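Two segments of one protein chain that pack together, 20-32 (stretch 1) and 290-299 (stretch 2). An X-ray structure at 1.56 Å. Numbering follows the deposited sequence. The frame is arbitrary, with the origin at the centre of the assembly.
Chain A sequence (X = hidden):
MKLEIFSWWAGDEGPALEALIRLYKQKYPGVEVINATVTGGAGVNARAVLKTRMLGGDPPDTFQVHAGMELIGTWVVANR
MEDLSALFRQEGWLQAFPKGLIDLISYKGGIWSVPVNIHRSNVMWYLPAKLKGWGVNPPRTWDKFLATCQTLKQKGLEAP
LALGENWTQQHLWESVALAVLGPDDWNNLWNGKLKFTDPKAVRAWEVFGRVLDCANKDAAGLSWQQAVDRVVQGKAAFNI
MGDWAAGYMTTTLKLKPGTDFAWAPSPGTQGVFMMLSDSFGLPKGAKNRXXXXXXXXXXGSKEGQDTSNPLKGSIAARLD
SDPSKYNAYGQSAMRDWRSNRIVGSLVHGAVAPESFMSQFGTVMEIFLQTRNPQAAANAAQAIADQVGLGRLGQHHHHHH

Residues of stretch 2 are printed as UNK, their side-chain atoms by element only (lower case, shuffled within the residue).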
# COMPACT_ATOMS: atom_id res chain seq x y z
N LEU A 20 18.72 3.96 -2.77
CA LEU A 20 19.12 3.86 -1.36
C LEU A 20 20.34 2.99 -1.16
O LEU A 20 21.21 3.31 -0.34
CB LEU A 20 17.99 3.29 -0.49
CG LEU A 20 16.89 4.27 -0.21
CD1 LEU A 20 15.71 3.54 0.44
CD2 LEU A 20 17.37 5.43 0.71
N ILE A 21 20.40 1.88 -1.88
CA ILE A 21 21.52 0.97 -1.76
C ILE A 21 22.82 1.65 -2.23
O ILE A 21 23.86 1.48 -1.61
CB ILE A 21 21.26 -0.35 -2.52
CG1 ILE A 21 20.19 -1.15 -1.76
CG2 ILE A 21 22.56 -1.19 -2.64
CD1 ILE A 21 19.72 -2.41 -2.43
N ARG A 22 22.73 2.43 -3.30
CA ARG A 22 23.90 3.16 -3.81
C ARG A 22 24.39 4.17 -2.78
O ARG A 22 25.59 4.27 -2.54
CB ARG A 22 23.59 3.87 -5.13
CG ARG A 22 23.57 2.92 -6.32
CD ARG A 22 23.64 3.65 -7.65
NE ARG A 22 22.44 4.45 -7.89
CZ ARG A 22 21.27 3.96 -8.31
NH1 ARG A 22 21.10 2.66 -8.52
NH2 ARG A 22 20.26 4.78 -8.49
N LEU A 23 23.45 4.89 -2.16
CA LEU A 23 23.76 5.79 -1.05
C LEU A 23 24.44 5.05 0.10
O LEU A 23 25.43 5.52 0.68
CB LEU A 23 22.48 6.43 -0.55
CG LEU A 23 22.55 7.89 -0.17
CD1 LEU A 23 22.77 8.74 -1.42
CD2 LEU A 23 21.26 8.29 0.49
N TYR A 24 23.90 3.89 0.47
CA TYR A 24 24.48 3.09 1.55
C TYR A 24 25.93 2.68 1.24
O TYR A 24 26.81 2.78 2.10
CB TYR A 24 23.61 1.85 1.81
CG TYR A 24 24.06 1.01 2.99
CD1 TYR A 24 23.58 1.27 4.27
CD2 TYR A 24 24.98 -0.02 2.83
CE1 TYR A 24 23.99 0.50 5.36
CE2 TYR A 24 25.39 -0.80 3.93
CZ TYR A 24 24.90 -0.53 5.19
OH TYR A 24 25.30 -1.31 6.26
N LYS A 25 26.16 2.22 0.01
CA LYS A 25 27.49 1.77 -0.42
C LYS A 25 28.52 2.91 -0.46
O LYS A 25 29.71 2.69 -0.20
CB LYS A 25 27.42 1.08 -1.77
CG LYS A 25 26.69 -0.24 -1.76
CD LYS A 25 26.55 -0.75 -3.18
CE LYS A 25 25.94 -2.13 -3.24
NZ LYS A 25 25.85 -2.67 -4.65
N GLN A 26 28.08 4.12 -0.78
CA GLN A 26 28.96 5.30 -0.68
C GLN A 26 29.43 5.49 0.77
O GLN A 26 30.62 5.77 1.02
CB GLN A 26 28.23 6.58 -1.10
CG GLN A 26 28.03 6.72 -2.59
CD GLN A 26 27.52 8.11 -2.96
OE1 GLN A 26 28.26 9.10 -2.89
NE2 GLN A 26 26.24 8.18 -3.36
N LYS A 27 28.50 5.36 1.71
CA LYS A 27 28.81 5.61 3.11
C LYS A 27 29.59 4.46 3.70
O LYS A 27 30.40 4.66 4.60
CB LYS A 27 27.52 5.81 3.92
CG LYS A 27 26.73 7.03 3.52
CD LYS A 27 25.38 7.07 4.24
CE LYS A 27 24.57 8.32 3.86
NZ LYS A 27 24.91 9.49 4.73
N TYR A 28 29.35 3.25 3.21
CA TYR A 28 29.92 2.06 3.80
C TYR A 28 30.50 1.19 2.71
O TYR A 28 29.94 0.15 2.39
CB TYR A 28 28.87 1.29 4.61
CG TYR A 28 28.15 2.15 5.62
CD1 TYR A 28 28.83 2.66 6.73
CD2 TYR A 28 26.81 2.47 5.47
CE1 TYR A 28 28.18 3.44 7.65
CE2 TYR A 28 26.15 3.25 6.40
CZ TYR A 28 26.84 3.75 7.49
OH TYR A 28 26.19 4.54 8.41
N PRO A 29 31.63 1.62 2.12
CA PRO A 29 32.23 0.91 0.99
C PRO A 29 32.66 -0.52 1.30
O PRO A 29 32.75 -1.36 0.39
CB PRO A 29 33.43 1.79 0.60
CG PRO A 29 33.69 2.67 1.76
CD PRO A 29 32.37 2.85 2.46
N GLY A 30 32.88 -0.83 2.57
CA GLY A 30 33.19 -2.20 2.96
C GLY A 30 32.11 -3.25 2.71
O GLY A 30 32.41 -4.43 2.50
N VAL A 31 30.84 -2.82 2.70
CA VAL A 31 29.72 -3.78 2.79
C VAL A 31 29.26 -4.26 1.42
O VAL A 31 28.96 -3.45 0.54
CB VAL A 31 28.50 -3.15 3.52
CG1 VAL A 31 27.42 -4.21 3.72
CG2 VAL A 31 28.91 -2.54 4.85
N GLU A 32 29.18 -5.58 1.25
CA GLU A 32 28.53 -6.17 0.08
C GLU A 32 27.04 -6.30 0.40
O GLU A 32 26.65 -6.99 1.35
CB GLU A 32 29.11 -7.55 -0.25
CG GLU A 32 28.33 -8.32 -1.35
CD GLU A 32 28.88 -8.11 -2.77
OE1 GLU A 32 30.12 -8.26 -2.96
OE2 GLU A 32 28.07 -7.82 -3.69
N UNK A 290 25.15 -4.83 13.00
CA UNK A 290 25.55 -3.42 12.89
C UNK A 290 25.28 -2.83 11.51
O UNK A 290 24.85 -1.69 11.39
o UNK A 290 26.39 -1.47 15.52
c UNK A 290 26.60 -0.99 14.40
n UNK A 290 26.13 0.22 14.03
c UNK A 290 27.41 -1.75 13.35
c UNK A 290 27.02 -3.22 13.26
N UNK A 291 25.55 -3.60 10.47
CA UNK A 291 25.32 -3.12 9.11
C UNK A 291 23.82 -2.85 8.92
O UNK A 291 23.44 -1.88 8.26
c UNK A 291 27.37 -4.19 8.04
n UNK A 291 28.01 -3.13 8.49
c UNK A 291 25.84 -4.11 8.08
o UNK A 291 27.95 -5.18 7.59
N UNK A 292 22.99 -3.69 9.54
CA UNK A 292 21.52 -3.50 9.49
C UNK A 292 21.10 -2.23 10.22
O UNK A 292 20.29 -1.44 9.73
c UNK A 292 20.82 -4.72 10.09
N UNK A 293 21.68 -2.01 11.39
CA UNK A 293 21.42 -0.78 12.16
C UNK A 293 21.78 0.46 11.34
O UNK A 293 21.05 1.44 11.31
c UNK A 293 22.17 -0.79 13.52
c UNK A 293 22.14 0.60 14.15
c UNK A 293 22.35 -2.16 15.69
c UNK A 293 21.54 -1.83 14.46
N UNK A 294 22.92 0.42 10.65
CA UNK A 294 23.29 1.54 9.80
C UNK A 294 22.34 1.73 8.61
O UNK A 294 22.09 2.85 8.15
c UNK A 294 25.72 1.61 10.54
n UNK A 294 26.93 1.06 10.44
o UNK A 294 25.36 2.28 11.51
c UNK A 294 24.75 1.39 9.37
N UNK A 295 21.76 0.64 8.13
CA UNK A 295 20.72 0.75 7.11
C UNK A 295 19.50 1.46 7.69
O UNK A 295 18.94 2.36 7.06
c UNK A 295 19.17 -0.70 5.66
c UNK A 295 20.02 0.23 3.37
c UNK A 295 20.37 -0.65 6.56
c UNK A 295 17.35 -0.26 2.55
c UNK A 295 19.59 0.52 2.09
c UNK A 295 17.94 -1.14 5.99
c UNK A 295 19.10 -0.29 4.28
c UNK A 295 18.26 0.26 1.68
c UNK A 295 17.77 -0.52 3.85
n UNK A 295 17.09 -1.05 4.91
N UNK A 296 19.07 1.07 8.89
CA UNK A 296 17.93 1.74 9.55
C UNK A 296 18.17 3.25 9.71
O UNK A 296 17.27 4.07 9.48
c UNK A 296 17.29 -0.39 10.91
c UNK A 296 17.64 1.10 10.91
c UNK A 296 16.94 -0.86 12.30
c UNK A 296 16.15 -0.69 9.91
N UNK A 297 19.39 3.62 10.10
CA UNK A 297 19.72 5.03 10.27
C UNK A 297 19.60 5.78 8.95
O UNK A 297 19.14 6.92 8.91
c UNK A 297 21.22 4.63 12.29
c UNK A 297 24.27 6.45 12.14
n UNK A 297 23.13 6.08 12.71
n UNK A 297 25.14 5.55 11.67
c UNK A 297 22.64 4.70 12.84
n UNK A 297 24.58 7.75 12.08
c UNK A 297 21.12 5.19 10.87
N UNK A 298 19.99 5.12 7.86
CA UNK A 298 19.84 5.71 6.54
C UNK A 298 18.38 5.84 6.10
O UNK A 298 17.95 6.90 5.65
c UNK A 298 20.80 6.70 3.77
c UNK A 298 20.39 5.28 4.04
c UNK A 298 21.13 4.33 3.10
c UNK A 298 20.63 4.89 5.50
N UNK A 299 17.62 4.76 6.20
CA UNK A 299 16.23 4.81 5.72
C UNK A 299 15.37 5.74 6.58
O UNK A 299 14.37 6.26 6.11
c UNK A 299 16.43 2.49 4.67
c UNK A 299 15.56 3.40 5.56
c UNK A 299 15.30 2.77 6.85
O HOH W 1 27.65 -0.42 8.03
O HOH W 2 23.56 5.16 7.92

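Position 290 carries three side-chain carbons in a row, the last bearing one oxygen and one nitrogen, and touches nothing on stretch 1; a primary amide on two methylenes is Gln290. Position 291 has two carbons, the second carrying one oxygen and one nitrogen; its CB lies 3.4 Å from Tyr24 OH, and the end of its side chain reaches Val31 CG2. This is Asn291. Its backbone does more: Tyr24 OH donates a hydrogen bond to Asn291 O at 2.8 Å, although that oxygen already accepts the helical bond from the backbone N of 295. At 292 a single carbon points away from stretch 1: Ala292. Four carbons at 293, forked at the first with one arm two carbons long, identify Ile293, whose end also leads away.

Position 294 again has two carbons, the second bearing one oxygen and one nitrogen, and its CB lies 3.6 Å from Tyr28 OH. It is Asn294. Its OD1 receives a weak hydrogen bond from Gln290 NE2, while water 1 accepts from its ND2 and donates to Tyr24 OH. A second water donates to Asn294 O and hydrogen-bonds Tyr28 OH.

At position 295, one carbon leads into fused five- and six-membered rings that hold eight carbons and one nitrogen, and the rings pack against Leu20 and Ile21; this can only be Trp295. The edge of its indole is directed toward the face of Tyr24 in an offset pair, the six-membered ring centroid 5.9 Å from that of Tyr24 and the planes at 64°. Its CH2 also packs 3.7 Å from Leu20 CB and 4.2 Å from Ile21 CG1. Position 296, four carbons forked at the second and pointing away, is Leu296. At 297, three carbons, a nitrogen and a carbon with two further nitrogens form a guanidinium, and a terminal nitrogen comes near Tyr28 OH: Arg297, whose NH1 donates to Asn294 OD1 and lies 3.6 Å from Tyr28 OH.

Position 298 has four carbons forked at the second, directed toward stretch 1, where they meet Leu23 and Tyr24, and is Leu298. Its CD1 lies 3.7 Å from Leu23 CD2, and its CD2 lies 3.7 Å from Tyr24 CB. One carbon carrying two more at 299, one of them near Leu20 CD1, gives Val299, with CG1 4.4 Å from Leu20 CD1.

The contact rests on two reciprocal knobs between helices crossing at 121°. Tyr24 fits among Asn291, Asn294, Trp295 and Leu298, while Leu298 fits among Leu20, Leu23, Tyr24 and Lys27. Apolar packing fills the interface around Leu20, and the Tyr24 hydroxyl, set beyond it, finds its partners in a backbone carbonyl and a water.

Stretch 2 (290-299) QNAINWLRLV
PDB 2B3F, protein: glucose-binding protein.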